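Ribonuclease VapC (Caulobacter crescentus, PDB 5K8J) probably acts as the magnesium-dependent ribonuclease toxin of a toxin-antitoxin pair and is held here in complex with its VapB antitoxin. Local coordinates at residues V93-I98 and A114-D119; A76-R81 and A104-F109; V83-Y88 and D119-S124; S34-V39 and A99-A104; N8-L13 and V39-G44. All coordinates share one frame; numbering follows the deposited sequence.

Helix 93-104 runs through contacts 1 and 4 and ends in contact 2. Its start carries Asp95, a predicted magnesium ligand, whose carboxylate meets Phe117 in contact 1; Asp6, the other predicted ligand, lies about 4 Å from the Phe117 side chain. Contact 3 is centred about 8 Å from contact 1 and shares Asp119 with it, while Arg96 NH1 reaches Gly87 O at 2.8 Å. Contact 2 touches contact 1 where Phe109 CE1 lies 3.3 Å from Phe117 CZ. Contact 4 ties the same helix to helix 35-45, which continues into contact 5, about 24 Å from contact 3 between centres and across the middle of the chain.

Contact 1 of 5, residues V93-I98 and A114-D119; sequences VVDRMI and ADDFRD
Asp95 meets the far end of the Phe117 ring. Phe117 CZ lies 3.5 Å from Asp95 OD1, and Phe117 CE2 lies 3.4 Å from the main-chain Asp95 O, which sits at the ring edge. The carboxylate and ring planes are 47° apart, so the two flat groups neither stack nor lie coplanar. On the other branch, Asp95 OD2 comes within 4.0 Å of Asp116 OD2, so two like charges lie close together; Arg91 forms a weak, long ion pair with Asp116.

A second connection is polar. Arg96 NH2 donates to Asp119 OD2 at 2.9 Å in a salt bridge; the oxygen lies in the guanidinium plane, whereas the nitrogen approaches from above the carboxylate plane, 46° out of it. Water 1 accepts from Arg96 NE at 2.9 Å and donates to both Asp116 O and Asp119 OD1, filling the corner between arginine and loop. The Arg96 chain, extended from CG to NE, carries the guanidinium that far.

Farther out, Arg96 NH1 is held by Gly87 O, and Lys92 is a second partner of Asp119 OD2. Glu76 of the VapB chain accepts from Asp95 N. With Asp6 beside Phe117, this is the acidic cluster of a PIN domain, consistent with the predicted magnesium site.

Contact 2 of 5, residues A76-R81 and A104-F109; sequences ADEYRR and AHRATF
Glu78 rests its aliphatic part against the last turn of helix 93-104. Its CG lies 4.1 Å from Ala104 CB and 4.0 Å from Ala104 N, and these are the van der Waals contacts between segments 76-81 and 104-109. A chi1 of -72° sets Glu78 CG anti to the carbonyl carbon and against the alanine; the bend at chi2 then turns the carboxylate aside.

Charge is the second kind of interaction. Glu78 OE1 accepts from Arg81 NH2 at 3.0 Å, a salt bridge between residues three apart on the helix, with an N-H...O angle of 155°. The oxygen lies in the guanidinium plane, yet the nitrogen sits almost directly above the carboxylate plane. Lys64 of the third subunit forms another salt bridge to the same OE1. Arg106 NH1 remains 4.4 Å from Glu78 OE1, beyond salt-bridge range and oblique to the guanidinium, so that pair rests on charge alone.

Water supplies the hydrogen-bonded connection: water 2 donates to Glu78 OE1 at 2.7 Å and accepts from Arg106 NH1 at 3.3 Å. Arg106 NH1 also donates to Leu103 O.

Arg106, with positive phi, is the C-prime residue of the Schellman motif that ends helix 93-104; Ala107 N returns to Ala102 O. The chain then enters strand 108-111 of the parallel sheet, while Glu78 joins helix 73-86 to Ala100 and Leu103 of helix 93-104.

Contact 3 of 5, residues V83-Y88 and D119-S124; sequences VESAGY and DIPGLS
Ser85 turns OG trans to its own nitrogen (chi1 -172°), which directs the hydroxyl at the Pro121 ring: OG lies 3.6 Å from Pro121 CG, while Ser85 CB is 4.1 Å from the same carbon. The hydroxyl therefore meets the outer corner of the proline ring in a van der Waals contact. Asp119 has CG between its nitrogen and carbonyl carbon (chi1 59°), and Ala86 CB packs alongside, 4.1 Å from Asp119 OD2 and 3.5 Å from the main-chain Asp119 O. That carboxylate has its strongest partner elsewhere, in Lys92.

The polar link is indirect. Water 3 stands 2.9 Å from Ser85 OG and donates to Asp119 O, also at 2.9 Å, so one water spans the gap between the end of the helix and the loop. Asp119 O thus has a methyl group and a water as neighbours.

Both backbones change course here. Gly87 leaves helical angles with positive phi (85°) after its N bonds back to Val83 O, and the loop makes a type II turn from Ile120 to Leu123 with Gly122 also at positive phi. Gly122 N donates to Gln64 of the VapB chain, which also packs Met65 on Ser85 and Thr61 on Pro121. The contact lies near the surface, joining the C-terminal end of helix 73-86 to the loop between strands 108-111 and 125-127; Ile120 reaches inward to Ala99 and Leu103 of helix 93-104.

Contact 4 of 5, residues S34-V39 and A99-A104; sequences SIISRV and AAQALA
Segments 34-39 and 99-104 approach most closely at Ser34 and Gln101, whose CA atoms are 7.5 Å apart, with strand 31-34 giving way to helix 35-45 directly at the serine. Ser34 is the N-cap of that helix, at a strand-to-helix junction of the parallel-sheet PIN fold. Its OG accepts from Ile36 N at 2.9 Å with an angle of 139°, a capping bond that satisfies an amide in the first turn.

The same hydroxyl faces across to helix 93-104. Ser34 OG donates to Gln101 OE1, so OG is acceptor on one side and donor on the other, and the capping bond together with the glutamine defines its rotation. Gln101 gets there by stretching: the chain is extended beyond CG, with chi2 at 177°, placing the amide beside the cap. The other amide branch turns elsewhere, since NE2 makes weak hydrogen bonds to Leu69 O and Asp70 O. One side chain thereby touches both the helix start and the chain leaving strand 68-69.

Apolar neighbours frame the amide. Ile36 CG1 lies 4.2 Å from Gln101 OE1, the two side chains meeting at a slant, and Ile35 CG2 stands 4.5 Å from Gln101 NE2. Ala75 and Phe71 also pack on Gln101, while Ile36 meets Val94 and Met97 earlier on helix 93-104. All four touching residues are buried, and the contact is centred about 6 Å from the centre of the chain. Ser34 OG lies 2.5 Å from Gln101 OE1, very short, so the exact length carries little weight; it sits on a lone pair in the carbonyl plane, at a C=O...O angle of 129°.

Contact 5 of 5, residues N8-L13 and V39-G44; sequences NVAIHL and VELEGG
Leu41 reaches from helix 35-45 to helix 7-15 and spreads its two methyl groups over neighbouring residues. Leu41 CD1 lies 3.9 Å from Ala10 CB, and CD2 lies 3.8 Å from Ile11 CG1. The second methyl also comes 3.9 Å from Ile11 N, so the leucine fork rests against the helix backbone as well as its side chains. Ile11 places CG1 beside its nitrogen (chi1 -74°), on the flank where Leu41 arrives at a slant. The CA atoms of Ile11 and Leu41, 6.7 Å apart, are the nearest pair between the segments. Ala10 offers just a methyl group to Leu41 CD1. Leu59 of helix 49-65 packs on Leu41 from within the same chain.

Glu40 belongs to the looser, partly exposed side: its CB is directed toward helix 7-15, yet the side chain does not come into contact with segment 8-13. Its carboxylate is engaged elsewhere, OE2 with Thr7 and OE1 in a salt bridge with Arg74 of the VapB chain, which also packs on Ile11.

Between these segments the three touching residues are apolar and buried. Cohesion across them therefore comes from van der Waals contact and the exclusion of water, while the charge of Glu40 at the margin is met by Arg74 of the antitoxin.

Contact 1 of 5, residues V93-I98 and A114-D119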
# COMPACT_ATOMS: atom_id res chain seq x y z
N VAL B 93 10.66 3.27 -20.46
CA VAL B 93 10.62 3.19 -19.00
C VAL B 93 10.52 4.58 -18.38
O VAL B 93 9.69 4.82 -17.50
CB VAL B 93 11.82 2.40 -18.45
CG1 VAL B 93 11.87 2.49 -16.94
CG2 VAL B 93 11.76 0.95 -18.91
N VAL B 94 11.41 5.51 -18.76
CA VAL B 94 11.41 6.84 -18.12
C VAL B 94 10.07 7.53 -18.34
O VAL B 94 9.48 8.08 -17.40
CB VAL B 94 12.56 7.71 -18.66
CG1 VAL B 94 12.37 9.15 -18.18
CG2 VAL B 94 13.89 7.18 -18.17
N ASP B 95 9.59 7.52 -19.58
CA ASP B 95 8.27 8.04 -19.94
C ASP B 95 7.21 7.53 -18.97
O ASP B 95 6.38 8.29 -18.44
CB ASP B 95 7.86 7.55 -21.35
CG ASP B 95 8.52 8.28 -22.50
OD1 ASP B 95 9.06 9.39 -22.33
OD2 ASP B 95 8.40 7.74 -23.65
N ARG B 96 7.17 6.22 -18.80
CA ARG B 96 6.13 5.62 -17.98
C ARG B 96 6.32 5.89 -16.48
O ARG B 96 5.34 5.99 -15.73
CB ARG B 96 6.10 4.12 -18.30
CG ARG B 96 5.53 3.83 -19.67
CD ARG B 96 5.82 2.41 -20.07
NE ARG B 96 5.11 2.07 -21.30
CZ ARG B 96 4.98 0.83 -21.75
NH1 ARG B 96 5.52 -0.15 -21.07
NH2 ARG B 96 4.29 0.56 -22.86
N MSE B 97 7.56 6.06 -16.01
CA MSE B 97 7.81 6.47 -14.63
C MSE B 97 7.22 7.85 -14.37
O MSE B 97 6.56 8.05 -13.35
CB MSE B 97 9.31 6.46 -14.33
CG MSE B 97 9.91 5.07 -14.21
SE MSE B 97 11.84 5.18 -13.87
CE MSE B 97 11.78 5.70 -12.08
N ILE B 98 7.48 8.79 -15.28
CA ILE B 98 6.96 10.14 -15.05
C ILE B 98 5.44 10.15 -15.17
O ILE B 98 4.73 10.77 -14.35
CB ILE B 98 7.64 11.13 -16.00
CG1 ILE B 98 9.16 11.09 -15.79
CG2 ILE B 98 7.07 12.54 -15.73
CD1 ILE B 98 9.94 11.94 -16.75
N ALA B 114 3.19 12.99 -27.31
CA ALA B 114 1.98 12.35 -26.78
C ALA B 114 1.79 10.93 -27.32
O ALA B 114 1.25 10.07 -26.60
CB ALA B 114 0.76 13.20 -27.12
N ASP B 115 2.27 10.65 -28.52
CA ASP B 115 2.04 9.33 -29.11
C ASP B 115 2.69 8.22 -28.30
O ASP B 115 2.21 7.08 -28.33
CB ASP B 115 2.55 9.30 -30.55
CG ASP B 115 1.60 10.00 -31.50
OD1 ASP B 115 0.41 10.16 -31.15
OD2 ASP B 115 2.05 10.38 -32.60
N ASP B 116 3.77 8.52 -27.55
CA ASP B 116 4.42 7.50 -26.75
C ASP B 116 3.69 7.21 -25.43
O ASP B 116 4.16 6.39 -24.64
CB ASP B 116 5.86 7.89 -26.42
CG ASP B 116 6.83 7.57 -27.56
OD1 ASP B 116 6.48 6.72 -28.41
OD2 ASP B 116 7.92 8.17 -27.60
N PHE B 117 2.58 7.90 -25.18
CA PHE B 117 1.82 7.77 -23.94
C PHE B 117 0.39 7.30 -24.20
O PHE B 117 -0.39 7.17 -23.24
CB PHE B 117 1.81 9.11 -23.18
CG PHE B 117 3.17 9.58 -22.78
CD1 PHE B 117 3.96 10.27 -23.67
CD2 PHE B 117 3.66 9.31 -21.52
CE1 PHE B 117 5.26 10.66 -23.32
CE2 PHE B 117 4.93 9.70 -21.16
CZ PHE B 117 5.72 10.40 -22.05
N ARG B 118 0.06 6.96 -25.44
CA ARG B 118 -1.28 6.58 -25.83
C ARG B 118 -1.69 5.24 -25.23
O ARG B 118 -2.89 4.95 -25.17
CB ARG B 118 -1.34 6.51 -27.37
CG ARG B 118 -2.71 6.23 -27.96
CD ARG B 118 -2.62 5.93 -29.46
NE ARG B 118 -3.90 5.47 -30.01
CZ ARG B 118 -4.53 6.03 -31.04
NH1 ARG B 118 -4.02 7.08 -31.68
NH2 ARG B 118 -5.69 5.52 -31.46
N ASP B 119 -0.73 4.44 -24.79
CA ASP B 119 -1.01 3.11 -24.27
C ASP B 119 -1.13 3.09 -22.75
O ASP B 119 -1.11 2.01 -22.17
CB ASP B 119 0.08 2.11 -24.72
CG ASP B 119 1.47 2.52 -24.29
OD1 ASP B 119 1.60 3.53 -23.58
OD2 ASP B 119 2.45 1.82 -24.68
O HOH W 1 3.98 4.24 -22.78

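Contact 2 of 5, residues A76-R81 and A104-F109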
# COMPACT_ATOMS: atom_id res chain seq x y z
N ALA B 76 5.60 3.68 -8.16
CA ALA B 76 5.98 2.37 -8.68
C ALA B 76 4.79 1.43 -8.79
O ALA B 76 4.74 0.61 -9.71
CB ALA B 76 7.09 1.75 -7.82
N ASP B 77 3.82 1.54 -7.88
CA ASP B 77 2.57 0.79 -8.03
C ASP B 77 1.86 1.18 -9.32
O ASP B 77 1.30 0.32 -10.03
CB ASP B 77 1.65 1.02 -6.84
CG ASP B 77 2.17 0.44 -5.53
OD1 ASP B 77 3.08 -0.41 -5.53
OD2 ASP B 77 1.63 0.85 -4.48
N GLU B 78 1.82 2.48 -9.64
CA GLU B 78 1.20 2.88 -10.91
C GLU B 78 1.99 2.31 -12.10
O GLU B 78 1.40 1.86 -13.08
CB GLU B 78 1.10 4.41 -11.03
CG GLU B 78 0.08 5.05 -10.13
CD GLU B 78 -1.34 4.90 -10.64
OE1 GLU B 78 -2.25 5.26 -9.89
OE2 GLU B 78 -1.55 4.48 -11.79
N TYR B 79 3.33 2.33 -12.02
CA TYR B 79 4.14 1.77 -13.08
C TYR B 79 3.80 0.30 -13.29
O TYR B 79 3.67 -0.16 -14.42
CB TYR B 79 5.64 1.95 -12.79
CG TYR B 79 6.53 1.42 -13.89
CD1 TYR B 79 6.95 2.25 -14.93
CD2 TYR B 79 6.93 0.09 -13.92
CE1 TYR B 79 7.72 1.77 -15.96
CE2 TYR B 79 7.71 -0.40 -14.96
CZ TYR B 79 8.10 0.46 -15.98
OH TYR B 79 8.86 0.03 -17.04
N ARG B 80 3.64 -0.45 -12.20
CA ARG B 80 3.25 -1.85 -12.33
C ARG B 80 1.94 -1.98 -13.07
O ARG B 80 1.80 -2.81 -13.97
CB ARG B 80 3.19 -2.50 -10.95
CG ARG B 80 2.60 -3.93 -10.94
CD ARG B 80 2.52 -4.49 -9.49
NE ARG B 80 1.54 -3.74 -8.71
CZ ARG B 80 1.54 -3.63 -7.38
NH1 ARG B 80 2.49 -4.21 -6.64
NH2 ARG B 80 0.58 -2.93 -6.79
N ARG B 81 0.94 -1.16 -12.70
CA ARG B 81 -0.33 -1.24 -13.42
C ARG B 81 -0.17 -0.89 -14.89
O ARG B 81 -0.85 -1.46 -15.75
CB ARG B 81 -1.36 -0.33 -12.75
CG ARG B 81 -1.84 -0.92 -11.40
CD ARG B 81 -3.08 -0.21 -10.86
NE ARG B 81 -2.72 1.10 -10.34
CZ ARG B 81 -2.30 1.31 -9.10
NH1 ARG B 81 -2.20 0.30 -8.24
NH2 ARG B 81 -1.97 2.52 -8.71
N ALA B 104 -0.47 9.03 -10.07
CA ALA B 104 -0.59 8.96 -8.61
C ALA B 104 -1.05 10.28 -8.01
O ALA B 104 -1.74 10.29 -6.99
CB ALA B 104 0.75 8.56 -8.03
N HIS B 105 -0.65 11.40 -8.61
CA HIS B 105 -1.02 12.71 -8.12
C HIS B 105 -2.16 13.35 -8.90
O HIS B 105 -2.42 14.55 -8.72
CB HIS B 105 0.22 13.61 -8.09
CG HIS B 105 1.14 13.22 -6.97
ND1 HIS B 105 1.06 13.78 -5.71
CD2 HIS B 105 2.08 12.26 -6.90
CE1 HIS B 105 1.93 13.18 -4.92
NE2 HIS B 105 2.55 12.24 -5.61
N ARG B 106 -2.88 12.57 -9.70
CA ARG B 106 -4.10 13.04 -10.36
C ARG B 106 -3.82 14.32 -11.14
O ARG B 106 -4.61 15.29 -11.10
CB ARG B 106 -5.23 13.24 -9.35
CG ARG B 106 -5.60 11.99 -8.55
CD ARG B 106 -5.90 10.80 -9.42
NE ARG B 106 -6.60 9.71 -8.71
CZ ARG B 106 -6.02 8.66 -8.14
NH1 ARG B 106 -4.69 8.52 -8.15
NH2 ARG B 106 -6.77 7.73 -7.54
N ALA B 107 -2.69 14.33 -11.85
CA ALA B 107 -2.22 15.50 -12.58
C ALA B 107 -2.23 15.23 -14.08
O ALA B 107 -2.05 14.08 -14.51
CB ALA B 107 -0.81 15.87 -12.14
N THR B 108 -2.42 16.29 -14.86
CA THR B 108 -2.34 16.18 -16.31
C THR B 108 -0.89 16.25 -16.77
O THR B 108 -0.10 17.05 -16.26
CB THR B 108 -3.18 17.30 -16.93
OG1 THR B 108 -4.56 17.08 -16.58
CG2 THR B 108 -3.05 17.36 -18.45
N PHE B 109 -0.54 15.35 -17.69
CA PHE B 109 0.81 15.20 -18.21
C PHE B 109 0.95 16.01 -19.50
O PHE B 109 0.18 15.82 -20.46
CB PHE B 109 1.12 13.72 -18.44
CG PHE B 109 2.53 13.45 -18.84
CD1 PHE B 109 2.82 13.09 -20.13
CD2 PHE B 109 3.57 13.59 -17.95
CE1 PHE B 109 4.12 12.86 -20.52
CE2 PHE B 109 4.87 13.34 -18.34
CZ PHE B 109 5.14 12.97 -19.60
O HOH W 2 -2.72 6.05 -7.38

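Contact 3 of 5, residues V83-Y88 and D119-S124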
# COMPACT_ATOMS: atom_id res chain seq x y z
N VAL B 83 2.52 -1.44 -16.90
CA VAL B 83 3.06 -2.56 -17.67
C VAL B 83 2.12 -3.76 -17.65
O VAL B 83 2.10 -4.54 -18.60
CB VAL B 83 4.49 -2.93 -17.19
CG1 VAL B 83 5.49 -1.79 -17.51
CG2 VAL B 83 4.54 -3.30 -15.69
N GLU B 84 1.30 -3.92 -16.59
CA GLU B 84 0.32 -5.01 -16.58
C GLU B 84 -0.64 -4.89 -17.75
O GLU B 84 -1.13 -5.90 -18.28
CB GLU B 84 -0.50 -5.00 -15.28
CG GLU B 84 0.20 -5.60 -14.10
CD GLU B 84 -0.64 -5.52 -12.82
OE1 GLU B 84 -1.78 -4.94 -12.83
OE2 GLU B 84 -0.18 -6.07 -11.81
N SER B 85 -0.95 -3.66 -18.13
CA SER B 85 -1.87 -3.39 -19.21
C SER B 85 -1.18 -3.30 -20.57
O SER B 85 -1.60 -3.93 -21.55
CB SER B 85 -2.60 -2.08 -18.95
OG SER B 85 -3.62 -1.93 -19.91
N ALA B 86 -0.12 -2.52 -20.65
CA ALA B 86 0.47 -2.19 -21.93
C ALA B 86 1.59 -3.13 -22.34
O ALA B 86 2.05 -3.07 -23.49
CB ALA B 86 1.02 -0.76 -21.86
N GLY B 87 2.09 -3.94 -21.41
CA GLY B 87 3.25 -4.76 -21.66
C GLY B 87 4.51 -3.97 -21.38
O GLY B 87 4.50 -2.80 -21.02
N TYR B 88 5.64 -4.65 -21.57
CA TYR B 88 6.93 -4.06 -21.27
C TYR B 88 7.51 -3.33 -22.47
O TYR B 88 7.49 -3.84 -23.60
CB TYR B 88 7.90 -5.15 -20.85
CG TYR B 88 9.30 -4.65 -20.59
CD1 TYR B 88 9.56 -3.66 -19.63
CD2 TYR B 88 10.36 -5.16 -21.32
CE1 TYR B 88 10.85 -3.21 -19.41
CE2 TYR B 88 11.66 -4.71 -21.09
CZ TYR B 88 11.89 -3.75 -20.13
OH TYR B 88 13.18 -3.32 -19.91
N ASP B 119 -0.73 4.44 -24.79
CA ASP B 119 -1.01 3.11 -24.27
C ASP B 119 -1.13 3.09 -22.75
O ASP B 119 -1.11 2.01 -22.17
CB ASP B 119 0.08 2.11 -24.72
CG ASP B 119 1.47 2.52 -24.29
OD1 ASP B 119 1.60 3.53 -23.58
OD2 ASP B 119 2.45 1.82 -24.68
N ILE B 120 -1.24 4.25 -22.10
CA ILE B 120 -1.32 4.33 -20.65
C ILE B 120 -2.75 4.61 -20.23
O ILE B 120 -3.23 5.75 -20.37
CB ILE B 120 -0.36 5.40 -20.10
CG1 ILE B 120 1.08 5.04 -20.48
CG2 ILE B 120 -0.51 5.55 -18.60
CD1 ILE B 120 2.06 6.09 -20.12
N PRO B 121 -3.49 3.62 -19.73
CA PRO B 121 -4.88 3.88 -19.37
C PRO B 121 -4.98 4.87 -18.23
O PRO B 121 -4.24 4.80 -17.25
CB PRO B 121 -5.41 2.50 -18.94
CG PRO B 121 -4.47 1.51 -19.56
CD PRO B 121 -3.12 2.20 -19.57
N GLY B 122 -5.95 5.78 -18.34
CA GLY B 122 -6.27 6.67 -17.25
C GLY B 122 -5.49 7.96 -17.24
O GLY B 122 -5.79 8.82 -16.40
N LEU B 123 -4.51 8.11 -18.10
CA LEU B 123 -3.65 9.28 -18.06
C LEU B 123 -4.32 10.45 -18.77
O LEU B 123 -4.80 10.31 -19.90
CB LEU B 123 -2.33 8.97 -18.75
CG LEU B 123 -1.29 10.08 -18.77
CD1 LEU B 123 -0.73 10.35 -17.39
CD2 LEU B 123 -0.18 9.73 -19.72
N SER B 124 -4.37 11.60 -18.11
CA SER B 124 -4.80 12.84 -18.77
C SER B 124 -3.59 13.49 -19.40
O SER B 124 -2.57 13.66 -18.73
CB SER B 124 -5.45 13.81 -17.79
OG SER B 124 -6.73 13.30 -17.41
O HOH W 3 -2.52 -0.47 -22.15

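Contact 4 of 5, residues S34-V39 and A99-A104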
# COMPACT_ATOMS: atom_id res chain seq x y z
N SER B 34 8.93 16.22 -12.07
CA SER B 34 9.37 14.91 -11.57
C SER B 34 10.85 14.94 -11.19
O SER B 34 11.67 15.53 -11.89
CB SER B 34 9.16 13.87 -12.65
OG SER B 34 9.85 12.70 -12.29
N ILE B 35 11.19 14.27 -10.08
CA ILE B 35 12.60 14.09 -9.71
C ILE B 35 13.36 13.37 -10.81
O ILE B 35 14.58 13.55 -10.94
CB ILE B 35 12.68 13.34 -8.37
CG1 ILE B 35 14.10 13.42 -7.76
CG2 ILE B 35 12.30 11.87 -8.52
CD1 ILE B 35 14.38 14.70 -7.11
N ILE B 36 12.69 12.53 -11.58
CA ILE B 36 13.35 11.85 -12.69
C ILE B 36 13.75 12.86 -13.75
O ILE B 36 14.87 12.83 -14.28
CB ILE B 36 12.45 10.74 -13.28
CG1 ILE B 36 12.00 9.75 -12.19
CG2 ILE B 36 13.18 10.03 -14.39
CD1 ILE B 36 13.13 9.14 -11.35
N SER B 37 12.86 13.82 -14.06
CA SER B 37 13.26 14.92 -14.92
C SER B 37 14.41 15.73 -14.33
O SER B 37 15.30 16.18 -15.06
CB SER B 37 12.07 15.86 -15.18
OG SER B 37 10.97 15.19 -15.76
N ARG B 38 14.38 15.97 -13.02
CA ARG B 38 15.51 16.64 -12.39
C ARG B 38 16.81 15.91 -12.70
O ARG B 38 17.79 16.53 -13.11
CB ARG B 38 15.31 16.78 -10.87
CG ARG B 38 16.52 17.40 -10.21
CD ARG B 38 16.38 17.76 -8.73
NE ARG B 38 17.73 18.10 -8.30
CZ ARG B 38 18.24 17.93 -7.08
NH1 ARG B 38 17.49 17.52 -6.08
NH2 ARG B 38 19.52 18.20 -6.86
N VAL B 39 16.83 14.59 -12.57
CA VAL B 39 18.06 13.84 -12.86
C VAL B 39 18.51 14.10 -14.29
O VAL B 39 19.71 14.31 -14.56
CB VAL B 39 17.84 12.34 -12.61
CG1 VAL B 39 18.95 11.51 -13.23
CG2 VAL B 39 17.78 12.10 -11.10
N ALA B 99 4.90 9.46 -16.17
CA ALA B 99 3.45 9.34 -16.27
C ALA B 99 2.84 8.70 -15.03
O ALA B 99 1.76 9.10 -14.59
CB ALA B 99 3.08 8.53 -17.52
N ALA B 100 3.52 7.71 -14.45
CA ALA B 100 3.05 7.06 -13.23
C ALA B 100 2.94 8.06 -12.08
O ALA B 100 2.03 7.97 -11.25
CB ALA B 100 4.00 5.91 -12.86
N GLN B 101 3.85 9.01 -12.01
CA GLN B 101 3.77 10.01 -10.96
C GLN B 101 2.59 10.94 -11.19
O GLN B 101 1.92 11.34 -10.24
CB GLN B 101 5.05 10.82 -10.94
CG GLN B 101 6.25 9.99 -10.55
CD GLN B 101 7.51 10.81 -10.61
OE1 GLN B 101 8.07 10.99 -11.67
NE2 GLN B 101 7.98 11.30 -9.46
N ALA B 102 2.37 11.32 -12.44
CA ALA B 102 1.20 12.12 -12.77
C ALA B 102 -0.09 11.39 -12.39
O ALA B 102 -1.01 11.99 -11.81
CB ALA B 102 1.22 12.43 -14.26
N LEU B 103 -0.18 10.11 -12.71
CA LEU B 103 -1.35 9.32 -12.31
C LEU B 103 -1.53 9.31 -10.81
O LEU B 103 -2.64 9.51 -10.31
CB LEU B 103 -1.23 7.89 -12.84
CG LEU B 103 -1.41 7.76 -14.35
CD1 LEU B 103 -0.77 6.49 -14.90
CD2 LEU B 103 -2.87 7.73 -14.68
N ALA B 104 -0.47 9.03 -10.07
CA ALA B 104 -0.59 8.96 -8.61
C ALA B 104 -1.05 10.28 -8.01
O ALA B 104 -1.74 10.29 -6.99
CB ALA B 104 0.75 8.56 -8.03

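Contact 5 of 5, residues N8-L13 and V39-G44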
# COMPACT_ATOMS: atom_id res chain seq x y z
N ASN B 8 11.22 16.92 -21.72
CA ASN B 8 11.54 17.74 -22.89
C ASN B 8 11.02 19.15 -22.69
O ASN B 8 11.69 20.13 -23.04
CB ASN B 8 10.91 17.13 -24.14
CG ASN B 8 9.41 16.67 -23.89
OD1 ASN B 8 8.72 17.26 -23.07
ND2 ASN B 8 8.95 15.65 -24.59
N VAL B 9 9.82 19.28 -22.13
CA VAL B 9 9.24 20.60 -21.86
C VAL B 9 10.13 21.35 -20.87
O VAL B 9 10.41 22.55 -21.06
CB VAL B 9 7.80 20.46 -21.34
CG1 VAL B 9 7.21 21.83 -20.98
CG2 VAL B 9 6.91 19.77 -22.37
N ALA B 10 10.55 20.68 -19.79
CA ALA B 10 11.40 21.32 -18.81
C ALA B 10 12.75 21.71 -19.40
O ALA B 10 13.32 22.74 -19.02
CB ALA B 10 11.59 20.40 -17.61
N ILE B 11 13.31 20.87 -20.27
CA ILE B 11 14.55 21.24 -20.97
C ILE B 11 14.37 22.53 -21.77
O ILE B 11 15.24 23.41 -21.77
CB ILE B 11 15.04 20.08 -21.87
CG1 ILE B 11 15.63 18.97 -21.03
CG2 ILE B 11 16.11 20.57 -22.90
CD1 ILE B 11 15.90 17.70 -21.79
N HIS B 12 13.26 22.64 -22.50
CA HIS B 12 13.03 23.84 -23.29
C HIS B 12 12.88 25.07 -22.41
O HIS B 12 13.32 26.17 -22.78
CB HIS B 12 11.80 23.62 -24.18
CG HIS B 12 12.11 22.78 -25.39
ND1 HIS B 12 11.96 23.27 -26.68
CD2 HIS B 12 12.63 21.54 -25.52
CE1 HIS B 12 12.34 22.34 -27.54
NE2 HIS B 12 12.76 21.29 -26.87
N LEU B 13 12.32 24.90 -21.22
CA LEU B 13 12.28 25.98 -20.24
C LEU B 13 13.69 26.34 -19.77
O LEU B 13 14.11 27.50 -19.86
CB LEU B 13 11.36 25.54 -19.09
CG LEU B 13 10.88 26.52 -18.02
CD1 LEU B 13 10.25 27.75 -18.67
CD2 LEU B 13 9.86 25.82 -17.14
N VAL B 39 16.83 14.59 -12.57
CA VAL B 39 18.06 13.84 -12.86
C VAL B 39 18.51 14.10 -14.29
O VAL B 39 19.71 14.31 -14.56
CB VAL B 39 17.84 12.34 -12.61
CG1 VAL B 39 18.95 11.51 -13.23
CG2 VAL B 39 17.78 12.10 -11.10
N GLU B 40 17.58 14.05 -15.22
CA GLU B 40 17.93 14.30 -16.61
C GLU B 40 18.43 15.72 -16.80
O GLU B 40 19.43 15.93 -17.52
CB GLU B 40 16.73 14.00 -17.51
CG GLU B 40 16.26 12.56 -17.47
CD GLU B 40 15.16 12.34 -18.50
OE1 GLU B 40 15.54 12.22 -19.70
OE2 GLU B 40 13.95 12.40 -18.14
N LEU B 41 17.79 16.70 -16.16
CA LEU B 41 18.18 18.12 -16.27
C LEU B 41 19.55 18.36 -15.67
O LEU B 41 20.35 19.16 -16.21
CB LEU B 41 17.14 19.00 -15.57
CG LEU B 41 15.80 19.10 -16.30
CD1 LEU B 41 14.67 19.50 -15.38
CD2 LEU B 41 15.92 20.11 -17.45
N GLU B 42 19.84 17.72 -14.53
CA GLU B 42 21.13 17.87 -13.87
C GLU B 42 22.24 17.34 -14.76
O GLU B 42 23.29 17.98 -14.91
CB GLU B 42 21.13 17.11 -12.54
CG GLU B 42 20.19 17.63 -11.46
CD GLU B 42 20.64 18.89 -10.75
OE1 GLU B 42 21.58 19.55 -11.23
OE2 GLU B 42 20.03 19.22 -9.69
N GLY B 43 22.03 16.17 -15.36
CA GLY B 43 23.04 15.62 -16.25
C GLY B 43 23.29 16.52 -17.44
O GLY B 43 24.43 16.73 -17.85
N GLY B 44 22.21 17.07 -18.02
CA GLY B 44 22.35 17.93 -19.18
C GLY B 44 23.17 19.19 -18.94
O GLY B 44 23.83 19.69 -19.85